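PDB 6SJ9: proteasome accessory factor B/C (PafBC) from Paenarthrobacter aurescens, which probably acts as a transcriptional regulator of the bacterial DNA damage response, combining winged helix-turn-helix and WYL domains in a single chain. Local coordinates for residues S98-L103 against R351-V356; F165-V170 against S210-A215; L288-A293 against S633-S638; G364-E369 against E407-Y412. All coordinates share one frame; numbering follows the deposited sequence.

Interaction 1 (S98-L103 against R351-V356); sequences STVLLL and RMLQLV
Thr99 meets Val356 through methyl groups: Thr99 CG2 lies 4.0 Å from Val356 CG2, and the two side chains slide past each other in opposite directions. The polar branch of Thr99 turns back to its own helix. With OG1 anti to the carbonyl carbon (chi1 -51°), the hydroxyl sits beside the backbone N and is hydrogen-bonded to the carbonyl O of Pro95, so CG2 is the branch that faces across. At Val100 the two methyls divide the work. Val100 CG1 touches Leu353 CD2 at 4.2 Å, the side chains crossing at about a right angle, while Val100 CG2 lies 4.4 Å from Val356 CG2. The CA atoms of Val100 and Leu353 are 6.7 Å apart. This is antiparallel helix pairing: the axes of the two short segments run at 160° and approach to 9.9 Å, setting helix 95-118 against helix 346-360, the opening helix of the PafC helix-turn-helix domain. One turn beyond Thr99, Leu103 reaches over with CD2. This methyl is 4.2 Å from Leu353 CD2, which thus touches both Val100 and Leu103, and 4.3 Å from Met352 CB at the root of the selenomethionine side chain. The Met352 side chain also packs on Ile387 of helix 378-389, the same helix whose Leu388 receives Thr99.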
loop_
_atom_site.group_PDB
_atom_site.type_symbol
_atom_site.label_atom_id
_atom_site.label_comp_id
_atom_site.label_asym_id
_atom_site.label_seq_id
_atom_site.Cartn_x
_atom_site.Cartn_y
_atom_site.Cartn_z
ATOM N N SER A 98 -0.559 -10.880 8.877
ATOM C CA SER A 98 -1.135 -9.564 8.698
ATOM C C SER A 98 -0.127 -8.567 8.165
ATOM O O SER A 98 -0.500 -7.677 7.392
ATOM C CB SER A 98 -1.669 -9.064 10.041
ATOM O OG SER A 98 -2.570 -10.014 10.602
ATOM N N THR A 99 1.147 -8.693 8.568
ATOM C CA THR A 99 2.150 -7.757 8.069
ATOM C C THR A 99 2.467 -8.020 6.599
ATOM O O THR A 99 2.522 -7.085 5.809
ATOM C CB THR A 99 3.432 -7.846 8.908
ATOM O OG1 THR A 99 3.098 -7.725 10.292
ATOM C CG2 THR A 99 4.418 -6.744 8.517
ATOM N N VAL A 100 2.595 -9.291 6.206
ATOM C CA VAL A 100 2.774 -9.623 4.799
ATOM C C VAL A 100 1.617 -9.083 3.987
ATOM O O VAL A 100 1.792 -8.440 2.944
ATOM C CB VAL A 100 2.863 -11.141 4.620
ATOM C CG1 VAL A 100 2.836 -11.470 3.068
ATOM C CG2 VAL A 100 4.069 -11.670 5.295
ATOM N N LEU A 101 0.412 -9.296 4.497
ATOM C CA LEU A 101 -0.786 -8.837 3.816
ATOM C C LEU A 101 -0.759 -7.337 3.599
ATOM O O LEU A 101 -1.374 -6.826 2.659
ATOM C CB LEU A 101 -1.990 -9.260 4.639
ATOM C CG LEU A 101 -3.282 -9.268 3.886
ATOM C CD1 LEU A 101 -3.144 -10.276 2.799
ATOM C CD2 LEU A 101 -4.322 -9.635 4.854
ATOM N N LEU A 102 -0.105 -6.615 4.502
ATOM C CA LEU A 102 0.023 -5.171 4.405
ATOM C C LEU A 102 0.882 -4.751 3.220
ATOM O O LEU A 102 0.545 -3.810 2.494
ATOM C CB LEU A 102 0.646 -4.674 5.700
ATOM C CG LEU A 102 0.968 -3.213 5.889
ATOM C CD1 LEU A 102 -0.184 -2.387 5.349
ATOM C CD2 LEU A 102 1.119 -3.001 7.424
ATOM N N LEU A 103 1.958 -5.479 2.972
ATOM C CA LEU A 103 2.791 -5.174 1.819
ATOM C C LEU A 103 2.016 -5.507 0.551
ATOM O O LEU A 103 2.056 -4.758 -0.418
ATOM C CB LEU A 103 4.116 -5.952 1.924
ATOM C CG LEU A 103 5.126 -5.668 0.856
ATOM C CD1 LEU A 103 5.359 -4.211 0.711
ATOM C CD2 LEU A 103 6.446 -6.468 1.150
ATOM N N ARG A 351 13.749 -8.273 1.132
ATOM C CA ARG A 351 14.254 -7.971 2.468
ATOM C C ARG A 351 13.115 -7.615 3.428
ATOM O O ARG A 351 13.097 -8.067 4.574
ATOM C CB ARG A 351 15.293 -6.852 2.391
ATOM C CG ARG A 351 15.843 -6.406 3.765
ATOM C CD ARG A 351 17.039 -5.480 3.610
ATOM N NE ARG A 351 16.626 -4.164 3.100
ATOM C CZ ARG A 351 16.983 -3.661 1.925
ATOM N NH1 ARG A 351 17.787 -4.352 1.121
ATOM N NH2 ARG A 351 16.564 -2.448 1.554
HETATM N N MSE A 352 12.167 -6.812 2.992
HETATM C CA MSE A 352 11.021 -6.460 3.849
HETATM C C MSE A 352 10.248 -7.672 4.273
HETATM O O MSE A 352 9.820 -7.700 5.420
HETATM C CB MSE A 352 10.041 -5.448 3.198
HETATM C CG MSE A 352 10.612 -4.078 3.150
HETATM SE SE MSE A 352 9.568 -2.677 2.161
HETATM C CE MSE A 352 9.738 -3.377 0.375
ATOM N N LEU A 353 10.075 -8.672 3.397
ATOM C CA LEU A 353 9.448 -9.899 3.859
ATOM C C LEU A 353 10.252 -10.535 4.994
ATOM O O LEU A 353 9.678 -11.096 5.929
ATOM C CB LEU A 353 9.288 -10.882 2.697
ATOM C CG LEU A 353 8.225 -10.473 1.681
ATOM C CD1 LEU A 353 8.285 -11.436 0.561
ATOM C CD2 LEU A 353 6.831 -10.478 2.330
ATOM N N GLN A 354 11.588 -10.475 4.908
ATOM C CA GLN A 354 12.482 -11.087 5.877
ATOM C C GLN A 354 12.588 -10.269 7.152
ATOM O O GLN A 354 13.171 -10.742 8.130
ATOM C CB GLN A 354 13.874 -11.273 5.258
ATOM C CG GLN A 354 13.920 -12.413 4.270
ATOM C CD GLN A 354 15.126 -12.341 3.359
ATOM O OE1 GLN A 354 16.176 -11.830 3.725
ATOM N NE2 GLN A 354 14.939 -12.773 2.113
ATOM N N LEU A 355 12.081 -9.042 7.148
ATOM C CA LEU A 355 11.977 -8.309 8.396
ATOM C C LEU A 355 10.843 -8.869 9.254
ATOM O O LEU A 355 10.906 -8.779 10.485
ATOM C CB LEU A 355 11.738 -6.821 8.130
ATOM C CG LEU A 355 12.781 -6.107 7.284
ATOM C CD1 LEU A 355 12.464 -4.593 7.225
ATOM C CD2 LEU A 355 14.157 -6.308 7.892
ATOM N N VAL A 356 9.818 -9.457 8.626
ATOM C CA VAL A 356 8.627 -9.866 9.381
ATOM C C VAL A 356 8.979 -10.800 10.545
ATOM O O VAL A 356 8.545 -10.526 11.677
ATOM C CB VAL A 356 7.564 -10.445 8.427
ATOM C CG1 VAL A 356 6.335 -10.979 9.214
ATOM C CG2 VAL A 356 7.150 -9.392 7.415
#

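Interaction 2 (F165-V170 against S210-A215); sequences FGYQAV and SRMTTA
Gly166 and Gln168 carry the backbone bonds to the loop segment, which runs nearly antiparallel to strand 163-168. Thr213 N donates to Gly166 O at 2.9 Å from well above the carbonyl plane, whereas the bond from Gln168 N to Arg211 O, 3.1 Å long, is almost straight and lies nearly along the C=O axis. Between them Tyr167 and Met212 form a single beta bridge. On the bare side of Gly166, Thr213 OG1 comes within 3.2 Å of Gly166 CA, its hydroxyl bonded to Glu175. The aromatic contact belongs to Met212, a selenomethionine extended beyond CG: its CE sits 3.8 Å from the centroid of the Phe165 ring, over the centre of the face, a CH-pi contact. The SE atom follows obliquely at 4.6 Å from that centroid, making this also a Met-aromatic pair. Arg211 packs on two consecutive strand residues, Tyr167 and Gln168. Its CB touches Tyr167 CE1 at 3.6 Å, and its guanidinium lies with one face toward Gln168 CB, offset toward the rim. Within this WYL domain, strand 163-168 also pairs with strand 175-188, Phe207 sets its ring edge-to-face with Phe165 and with Tyr167, and Leu194 of strand 191-198 packs on Phe165 and Met212.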
loop_
_atom_site.group_PDB
_atom_site.type_symbol
_atom_site.label_atom_id
_atom_site.label_comp_id
_atom_site.label_asym_id
_atom_site.label_seq_id
_atom_site.Cartn_x
_atom_site.Cartn_y
_atom_site.Cartn_z
ATOM N N PHE A 165 6.876 20.550 20.457
ATOM C CA PHE A 165 5.906 20.584 19.363
ATOM C C PHE A 165 4.600 21.176 19.860
ATOM O O PHE A 165 4.297 21.156 21.069
ATOM C CB PHE A 165 5.586 19.215 18.749
ATOM C CG PHE A 165 5.191 18.191 19.757
ATOM C CD1 PHE A 165 3.841 18.001 20.094
ATOM C CD2 PHE A 165 6.171 17.457 20.432
ATOM C CE1 PHE A 165 3.501 17.058 21.080
ATOM C CE2 PHE A 165 5.824 16.515 21.385
ATOM C CZ PHE A 165 4.510 16.327 21.736
ATOM N N GLY A 166 3.858 21.747 18.909
ATOM C CA GLY A 166 2.517 22.212 19.206
ATOM C C GLY A 166 1.551 21.047 19.336
ATOM O O GLY A 166 1.553 20.119 18.533
ATOM N N TYR A 167 0.710 21.098 20.362
ATOM C CA TYR A 167 -0.217 20.007 20.616
ATOM C C TYR A 167 -1.595 20.552 20.951
ATOM O O TYR A 167 -1.739 21.352 21.879
ATOM C CB TYR A 167 0.245 19.095 21.745
ATOM C CG TYR A 167 -0.537 17.826 21.703
ATOM C CD1 TYR A 167 -0.366 16.956 20.643
ATOM C CD2 TYR A 167 -1.427 17.490 22.704
ATOM C CE1 TYR A 167 -1.049 15.777 20.564
ATOM C CE2 TYR A 167 -2.157 16.293 22.631
ATOM C CZ TYR A 167 -1.961 15.452 21.551
ATOM O OH TYR A 167 -2.637 14.272 21.430
ATOM N N GLN A 168 -2.607 20.093 20.223
ATOM C CA GLN A 168 -3.972 20.510 20.532
ATOM C C GLN A 168 -4.532 19.633 21.649
ATOM O O GLN A 168 -4.955 18.488 21.425
ATOM C CB GLN A 168 -4.839 20.471 19.282
ATOM C CG GLN A 168 -6.091 21.300 19.478
ATOM C CD GLN A 168 -6.421 22.123 18.262
ATOM O OE1 GLN A 168 -6.289 23.350 18.285
ATOM N NE2 GLN A 168 -6.839 21.460 17.183
ATOM N N ALA A 169 -4.660 20.255 22.816
ATOM C CA ALA A 169 -4.931 19.664 24.119
ATOM C C ALA A 169 -6.058 18.642 24.153
ATOM O O ALA A 169 -6.918 18.602 23.265
ATOM C CB ALA A 169 -5.234 20.782 25.121
ATOM N N VAL A 170 -6.010 17.780 25.175
ATOM C CA VAL A 170 -6.941 16.660 25.277
ATOM C C VAL A 170 -8.363 17.192 25.363
ATOM O O VAL A 170 -9.298 16.613 24.796
ATOM C CB VAL A 170 -6.575 15.791 26.498
ATOM C CG1 VAL A 170 -7.542 14.628 26.656
ATOM C CG2 VAL A 170 -5.134 15.298 26.393
ATOM N N SER A 210 -1.705 12.783 14.954
ATOM C CA SER A 210 -2.641 13.579 14.165
ATOM C C SER A 210 -3.009 14.884 14.863
ATOM O O SER A 210 -3.430 15.828 14.188
ATOM C CB SER A 210 -3.899 12.769 13.839
ATOM O OG SER A 210 -4.704 12.550 14.996
ATOM N N ARG A 211 -2.839 14.980 16.186
ATOM C CA ARG A 211 -3.200 16.190 16.928
ATOM C C ARG A 211 -2.042 17.178 17.117
ATOM O O ARG A 211 -2.207 18.179 17.823
ATOM C CB ARG A 211 -3.804 15.827 18.271
ATOM C CG ARG A 211 -5.048 14.869 18.147
ATOM C CD ARG A 211 -6.125 15.311 19.113
ATOM N NE ARG A 211 -6.870 16.459 18.588
ATOM C CZ ARG A 211 -7.541 17.355 19.322
ATOM N NH1 ARG A 211 -7.577 17.282 20.658
ATOM N NH2 ARG A 211 -8.179 18.348 18.705
HETATM N N MSE A 212 -0.888 16.918 16.509
HETATM C CA MSE A 212 0.238 17.858 16.538
HETATM C C MSE A 212 0.015 18.970 15.521
HETATM O O MSE A 212 -0.225 18.711 14.343
HETATM C CB MSE A 212 1.556 17.140 16.237
HETATM C CG MSE A 212 2.070 16.291 17.368
HETATM SE SE MSE A 212 3.598 15.206 16.829
HETATM C CE MSE A 212 3.927 14.343 18.567
ATOM N N THR A 213 0.114 20.204 15.972
ATOM C CA THR A 213 -0.114 21.314 15.069
ATOM C C THR A 213 1.109 21.642 14.209
ATOM O O THR A 213 0.947 22.211 13.118
ATOM C CB THR A 213 -0.512 22.521 15.889
ATOM O OG1 THR A 213 0.600 22.889 16.678
ATOM C CG2 THR A 213 -1.585 22.134 16.847
ATOM N N THR A 214 2.317 21.254 14.646
ATOM C CA THR A 214 3.574 21.673 14.037
ATOM C C THR A 214 4.384 20.477 13.570
ATOM O O THR A 214 4.063 19.316 13.839
ATOM C CB THR A 214 4.449 22.434 15.021
ATOM O OG1 THR A 214 5.105 21.473 15.848
ATOM C CG2 THR A 214 3.622 23.333 15.901
ATOM N N ALA A 215 5.486 20.782 12.903
ATOM C CA ALA A 215 6.556 19.816 12.837
ATOM C C ALA A 215 7.241 19.745 14.203
ATOM O O ALA A 215 7.086 20.609 15.070
ATOM C CB ALA A 215 7.552 20.172 11.725
#

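Interaction 3 (L288-A293 against S633-S638); sequences LAEELA and SQHGGS
Two polar links, Glu290 to Gln634 and Ala293 to Ser633, make this a buried contact between helix 285-294 and the end of helix 627-634, one from each WCX domain of the chain. Gln634 NE2 donates to Glu290 OE2 at 2.9 Å, nearly straight at 171° and on the anti side of the carboxylate. Both side chains are extended, and their stems touch, with Glu290 CG 3.6 Å from Gln634 CG. The NE2 group has a second acceptor in Arg142 O. His635, whose ND1 is hydrogen-bonded to Phe631 O, has its NE2 4.1 Å from Glu290 OE2; a positive charge there, which the model does not reveal, could help stabilise the carboxylate. At the other link, Ser633 OG is hydrogen-bonded to Ala293 O at 2.6 Å, placed there by a chi1 of 66° that sets OG between the backbone N and the carbonyl carbon; Pro629 O and Trp654 NE1 are its other partners. Ala293 CB completes the approach, 3.5 Å from Ser633 O. After the helix, the type I' turn His635-Ser638 leads into strand 639-643. Each helix joins the third and fourth strands of its own four-stranded antiparallel sheet, so the contact pairs equivalent second helices of two ferredoxin-like folds.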
loop_
_atom_site.group_PDB
_atom_site.type_symbol
_atom_site.label_atom_id
_atom_site.label_comp_id
_atom_site.label_asym_id
_atom_site.label_seq_id
_atom_site.Cartn_x
_atom_site.Cartn_y
_atom_site.Cartn_z
ATOM N N LEU A 288 -10.545 11.708 9.182
ATOM C CA LEU A 288 -11.617 11.875 8.200
ATOM C C LEU A 288 -11.429 13.143 7.376
ATOM O O LEU A 288 -11.690 13.143 6.176
ATOM C CB LEU A 288 -12.986 11.905 8.884
ATOM C CG LEU A 288 -14.167 11.928 7.928
ATOM C CD1 LEU A 288 -14.014 10.768 6.945
ATOM C CD2 LEU A 288 -15.504 11.805 8.663
ATOM N N ALA A 289 -10.964 14.229 7.999
ATOM C CA ALA A 289 -10.843 15.489 7.264
ATOM C C ALA A 289 -9.790 15.398 6.168
ATOM O O ALA A 289 -9.973 15.956 5.075
ATOM C CB ALA A 289 -10.504 16.651 8.205
ATOM N N GLU A 290 -8.673 14.725 6.445
ATOM C CA GLU A 290 -7.679 14.532 5.401
ATOM C C GLU A 290 -8.276 13.749 4.249
ATOM O O GLU A 290 -8.079 14.102 3.095
ATOM C CB GLU A 290 -6.431 13.839 5.955
ATOM C CG GLU A 290 -5.362 13.651 4.863
ATOM C CD GLU A 290 -4.046 13.084 5.395
ATOM O OE1 GLU A 290 -3.905 13.003 6.617
ATOM O OE2 GLU A 290 -3.156 12.709 4.588
ATOM N N GLU A 291 -9.045 12.702 4.541
ATOM C CA GLU A 291 -9.678 11.956 3.467
ATOM C C GLU A 291 -10.636 12.851 2.680
ATOM O O GLU A 291 -10.600 12.887 1.440
ATOM C CB GLU A 291 -10.424 10.731 4.026
ATOM C CG GLU A 291 -11.152 9.976 2.919
ATOM C CD GLU A 291 -12.082 8.899 3.438
ATOM O OE1 GLU A 291 -12.086 8.664 4.658
ATOM O OE2 GLU A 291 -12.855 8.325 2.636
ATOM N N LEU A 292 -11.483 13.598 3.382
ATOM C CA LEU A 292 -12.500 14.396 2.692
ATOM C C LEU A 292 -11.898 15.561 1.916
ATOM O O LEU A 292 -12.304 15.818 0.790
ATOM C CB LEU A 292 -13.549 14.879 3.688
ATOM C CG LEU A 292 -14.358 13.788 4.401
ATOM C CD1 LEU A 292 -15.348 14.423 5.357
ATOM C CD2 LEU A 292 -15.126 12.896 3.405
ATOM N N ALA A 293 -10.840 16.179 2.433
ATOM C CA ALA A 293 -10.148 17.236 1.689
ATOM C C ALA A 293 -9.604 16.720 0.368
ATOM O O ALA A 293 -9.545 17.477 -0.618
ATOM C CB ALA A 293 -8.958 17.760 2.503
ATOM N N SER A 633 -4.947 18.904 -2.477
ATOM C CA SER A 633 -5.936 19.285 -1.474
ATOM C C SER A 633 -5.884 18.341 -0.282
ATOM O O SER A 633 -6.011 18.784 0.859
ATOM C CB SER A 633 -7.355 19.337 -2.069
ATOM O OG SER A 633 -7.829 18.057 -2.474
ATOM N N GLN A 634 -5.610 17.052 -0.508
ATOM C CA GLN A 634 -5.471 16.138 0.625
ATOM C C GLN A 634 -4.482 16.680 1.640
ATOM O O GLN A 634 -4.782 16.785 2.834
ATOM C CB GLN A 634 -5.000 14.757 0.160
ATOM C CG GLN A 634 -4.725 13.885 1.342
ATOM C CD GLN A 634 -4.339 12.485 0.970
ATOM O OE1 GLN A 634 -4.582 12.037 -0.138
ATOM N NE2 GLN A 634 -3.712 11.787 1.906
ATOM N N HIS A 635 -3.331 17.110 1.173
ATOM C CA HIS A 635 -2.249 17.449 2.086
ATOM C C HIS A 635 -2.313 18.879 2.600
ATOM O O HIS A 635 -1.415 19.297 3.335
ATOM C CB HIS A 635 -0.921 17.144 1.398
ATOM C CG HIS A 635 -0.691 15.681 1.306
ATOM N ND1 HIS A 635 -0.827 14.982 0.126
ATOM C CD2 HIS A 635 -0.463 14.760 2.272
ATOM C CE1 HIS A 635 -0.640 13.692 0.365
ATOM N NE2 HIS A 635 -0.417 13.531 1.658
ATOM N N GLY A 636 -3.348 19.625 2.238
ATOM C CA GLY A 636 -3.780 20.776 3.022
ATOM C C GLY A 636 -2.718 21.788 3.408
ATOM O O GLY A 636 -2.634 22.173 4.573
ATOM N N GLY A 637 -1.940 22.264 2.438
ATOM C CA GLY A 637 -0.935 23.277 2.693
ATOM C C GLY A 637 0.501 22.784 2.755
ATOM O O GLY A 637 1.414 23.601 2.700
ATOM N N SER A 638 0.746 21.491 2.843
ATOM C CA SER A 638 2.141 21.077 2.860
ATOM C C SER A 638 2.703 20.903 1.453
ATOM O O SER A 638 3.922 20.727 1.291
ATOM C CB SER A 638 2.283 19.790 3.658
ATOM O OG SER A 638 1.710 18.768 2.897
#

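Interaction 4 (G364-E369 against E407-Y412); sequences GLHIQE and ENDHVY
Leu365 and Val411 form an antiparallel hydrogen-bonded pair: Leu365 N donates to Val411 O at 2.7 Å, and Val411 N returns a bond to Leu365 O at 2.8 Å. The next pair, His366 with His410, is non-hydrogen-bonded, after which Ile367 N reaches Asp409 O at 3.0 Å. The segments run 158° apart. This is the small sheet of a winged helix-turn-helix: short strand 365-366, lying between helix 346-360 and helix 367-374, joins the hairpin of strands 404-407 and 410-413, whose tip is the type II turn Glu407-His410. His366 is the N-cap residue of helix 367-374, and Asp409 supplies a side chain to that helix's first turn. With CG anti to its backbone N (chi1 -165°), Asp409 presents OD1 to Gln368 N at 2.8 Å on the syn side; the helix start probably stabilises its negative charge. On one face of the sheet the His366 and His410 rings form an offset stack, their planes 9° apart and their centroids 4.1 Å apart. Tyr412 CD1 covers the opposite face of the His410 ring, and His410 NE2 bonds to Gln363 O. On the face of Leu365 and Val411, CD1 of Ile367, the first helix residue, meets Val411 CG2 at 3.7 Å; Leu359 of helix 346-360 packs on Leu365 and Val411, and Leu381 of helix 378-389 on Ile367. Gly364 CA comes against Tyr412 CB, and at the far end of that tyrosine OH donates to Glu407 OE2 at 3.1 Å.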
loop_
_atom_site.group_PDB
_atom_site.type_symbol
_atom_site.label_atom_id
_atom_site.label_comp_id
_atom_site.label_asym_id
_atom_site.label_seq_id
_atom_site.Cartn_x
_atom_site.Cartn_y
_atom_site.Cartn_z
ATOM N N GLY A 364 11.669 -8.873 19.206
ATOM C CA GLY A 364 11.509 -7.792 18.268
ATOM C C GLY A 364 12.705 -7.608 17.349
ATOM O O GLY A 364 13.639 -8.403 17.282
ATOM N N LEU A 365 12.676 -6.482 16.675
ATOM C CA LEU A 365 13.618 -6.144 15.625
ATOM C C LEU A 365 14.540 -5.089 16.218
ATOM O O LEU A 365 14.086 -3.975 16.505
ATOM C CB LEU A 365 12.868 -5.625 14.389
ATOM C CG LEU A 365 13.760 -5.503 13.123
ATOM C CD1 LEU A 365 12.897 -5.394 11.866
ATOM C CD2 LEU A 365 14.684 -4.317 13.205
ATOM N N HIS A 366 15.818 -5.452 16.448
ATOM C CA HIS A 366 16.813 -4.489 16.921
ATOM C C HIS A 366 17.498 -3.840 15.720
ATOM O O HIS A 366 18.209 -4.499 14.950
ATOM C CB HIS A 366 17.824 -5.146 17.860
ATOM C CG HIS A 366 17.237 -5.460 19.195
ATOM N ND1 HIS A 366 17.206 -4.542 20.221
ATOM C CD2 HIS A 366 16.581 -6.554 19.649
ATOM C CE1 HIS A 366 16.595 -5.068 21.267
ATOM N NE2 HIS A 366 16.212 -6.291 20.947
ATOM N N ILE A 367 17.267 -2.553 15.552
ATOM C CA ILE A 367 17.515 -1.953 14.246
ATOM C C ILE A 367 18.994 -2.057 13.862
ATOM O O ILE A 367 19.319 -2.521 12.753
ATOM C CB ILE A 367 17.009 -0.511 14.210
ATOM C CG1 ILE A 367 15.489 -0.549 14.104
ATOM C CG2 ILE A 367 17.545 0.202 12.950
ATOM C CD1 ILE A 367 14.843 0.765 14.381
ATOM N N GLN A 368 19.906 -1.647 14.762
ATOM C CA GLN A 368 21.323 -1.602 14.351
ATOM C C GLN A 368 21.820 -2.989 13.976
ATOM O O GLN A 368 22.475 -3.177 12.943
ATOM C CB GLN A 368 22.243 -1.050 15.433
ATOM C CG GLN A 368 23.717 -0.834 14.885
ATOM C CD GLN A 368 23.720 0.182 13.706
ATOM O OE1 GLN A 368 23.316 1.332 13.882
ATOM N NE2 GLN A 368 24.163 -0.242 12.526
ATOM N N GLU A 369 21.488 -3.967 14.796
ATOM C CA GLU A 369 21.932 -5.332 14.587
ATOM C C GLU A 369 21.312 -5.931 13.335
ATOM O O GLU A 369 21.951 -6.705 12.629
ATOM C CB GLU A 369 21.604 -6.125 15.839
ATOM C CG GLU A 369 21.725 -7.594 15.744
ATOM C CD GLU A 369 21.294 -8.216 17.065
ATOM O OE1 GLU A 369 20.562 -9.240 17.060
ATOM O OE2 GLU A 369 21.702 -7.644 18.109
ATOM N N GLU A 407 10.428 1.723 19.799
ATOM C CA GLU A 407 11.312 2.419 20.740
ATOM C C GLU A 407 12.667 2.691 20.090
ATOM O O GLU A 407 12.891 2.369 18.922
ATOM C CB GLU A 407 11.504 1.577 21.989
ATOM C CG GLU A 407 10.255 1.203 22.686
ATOM C CD GLU A 407 10.513 0.260 23.869
ATOM O OE1 GLU A 407 11.642 0.187 24.412
ATOM O OE2 GLU A 407 9.553 -0.367 24.289
ATOM N N ASN A 408 13.582 3.307 20.850
ATOM C CA ASN A 408 14.921 3.621 20.326
ATOM C C ASN A 408 15.598 2.357 19.827
ATOM O O ASN A 408 15.892 1.459 20.611
ATOM C CB ASN A 408 15.816 4.283 21.399
ATOM C CG ASN A 408 17.108 4.881 20.775
ATOM O OD1 ASN A 408 17.067 5.356 19.646
ATOM N ND2 ASN A 408 18.219 4.862 21.505
ATOM N N ASP A 409 15.870 2.282 18.535
ATOM C CA ASP A 409 16.588 1.112 18.008
ATOM C C ASP A 409 15.793 -0.213 18.163
ATOM O O ASP A 409 16.379 -1.306 18.113
ATOM C CB ASP A 409 17.990 0.942 18.659
ATOM C CG ASP A 409 18.914 -0.061 17.869
ATOM O OD1 ASP A 409 19.164 0.198 16.671
ATOM O OD2 ASP A 409 19.366 -1.096 18.412
ATOM N N HIS A 410 14.472 -0.188 18.358
ATOM C CA HIS A 410 13.789 -1.441 18.707
ATOM C C HIS A 410 12.334 -1.409 18.233
ATOM O O HIS A 410 11.547 -0.594 18.727
ATOM C CB HIS A 410 13.887 -1.674 20.195
ATOM C CG HIS A 410 13.391 -3.009 20.606
ATOM N ND1 HIS A 410 12.993 -3.294 21.892
ATOM C CD2 HIS A 410 13.271 -4.162 19.906
ATOM C CE1 HIS A 410 12.611 -4.562 21.960
ATOM N NE2 HIS A 410 12.774 -5.111 20.766
ATOM N N VAL A 411 11.975 -2.255 17.259
ATOM C CA VAL A 411 10.634 -2.266 16.658
ATOM C C VAL A 411 10.016 -3.645 16.839
ATOM O O VAL A 411 10.641 -4.665 16.522
ATOM C CB VAL A 411 10.640 -1.889 15.154
ATOM C CG1 VAL A 411 9.124 -1.611 14.650
ATOM C CG2 VAL A 411 11.504 -0.671 14.918
ATOM N N TYR A 412 8.789 -3.688 17.340
ATOM C CA TYR A 412 8.168 -4.995 17.514
ATOM C C TYR A 412 6.661 -4.873 17.341
ATOM O O TYR A 412 6.056 -3.856 17.694
ATOM C CB TYR A 412 8.550 -5.667 18.859
ATOM C CG TYR A 412 8.321 -4.866 20.112
ATOM C CD1 TYR A 412 9.111 -3.758 20.423
ATOM C CD2 TYR A 412 7.331 -5.248 21.016
ATOM C CE1 TYR A 412 8.891 -3.027 21.583
ATOM C CE2 TYR A 412 7.107 -4.525 22.191
ATOM C CZ TYR A 412 7.882 -3.419 22.467
ATOM O OH TYR A 412 7.642 -2.706 23.632
#

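How the interactions relate
Interaction 4 lies in the PafC helix-turn-helix domain, which also supplies helix 346-360 to interaction 1. Their centres are 16 Å apart, and they touch where the backbone O of Leu355 meets CD1 of Leu365, on the strand that follows that helix. Interaction 1 ties the helix to helix 95-118 from the N-terminal half. Interactions 2 and 4 reach the same curled sheet, as strand 404-407 pairs with strand 175-188, though their nearest atoms remain about 14 Å apart. Interaction 2 lies 16 Å, centre to centre, from interaction 3. Along the chain interaction 2 nests within the loop closed by interaction 1, and interaction 4 within that of interaction 3; interactions 1 and 3 each tie the N-terminal half to the C-terminal half.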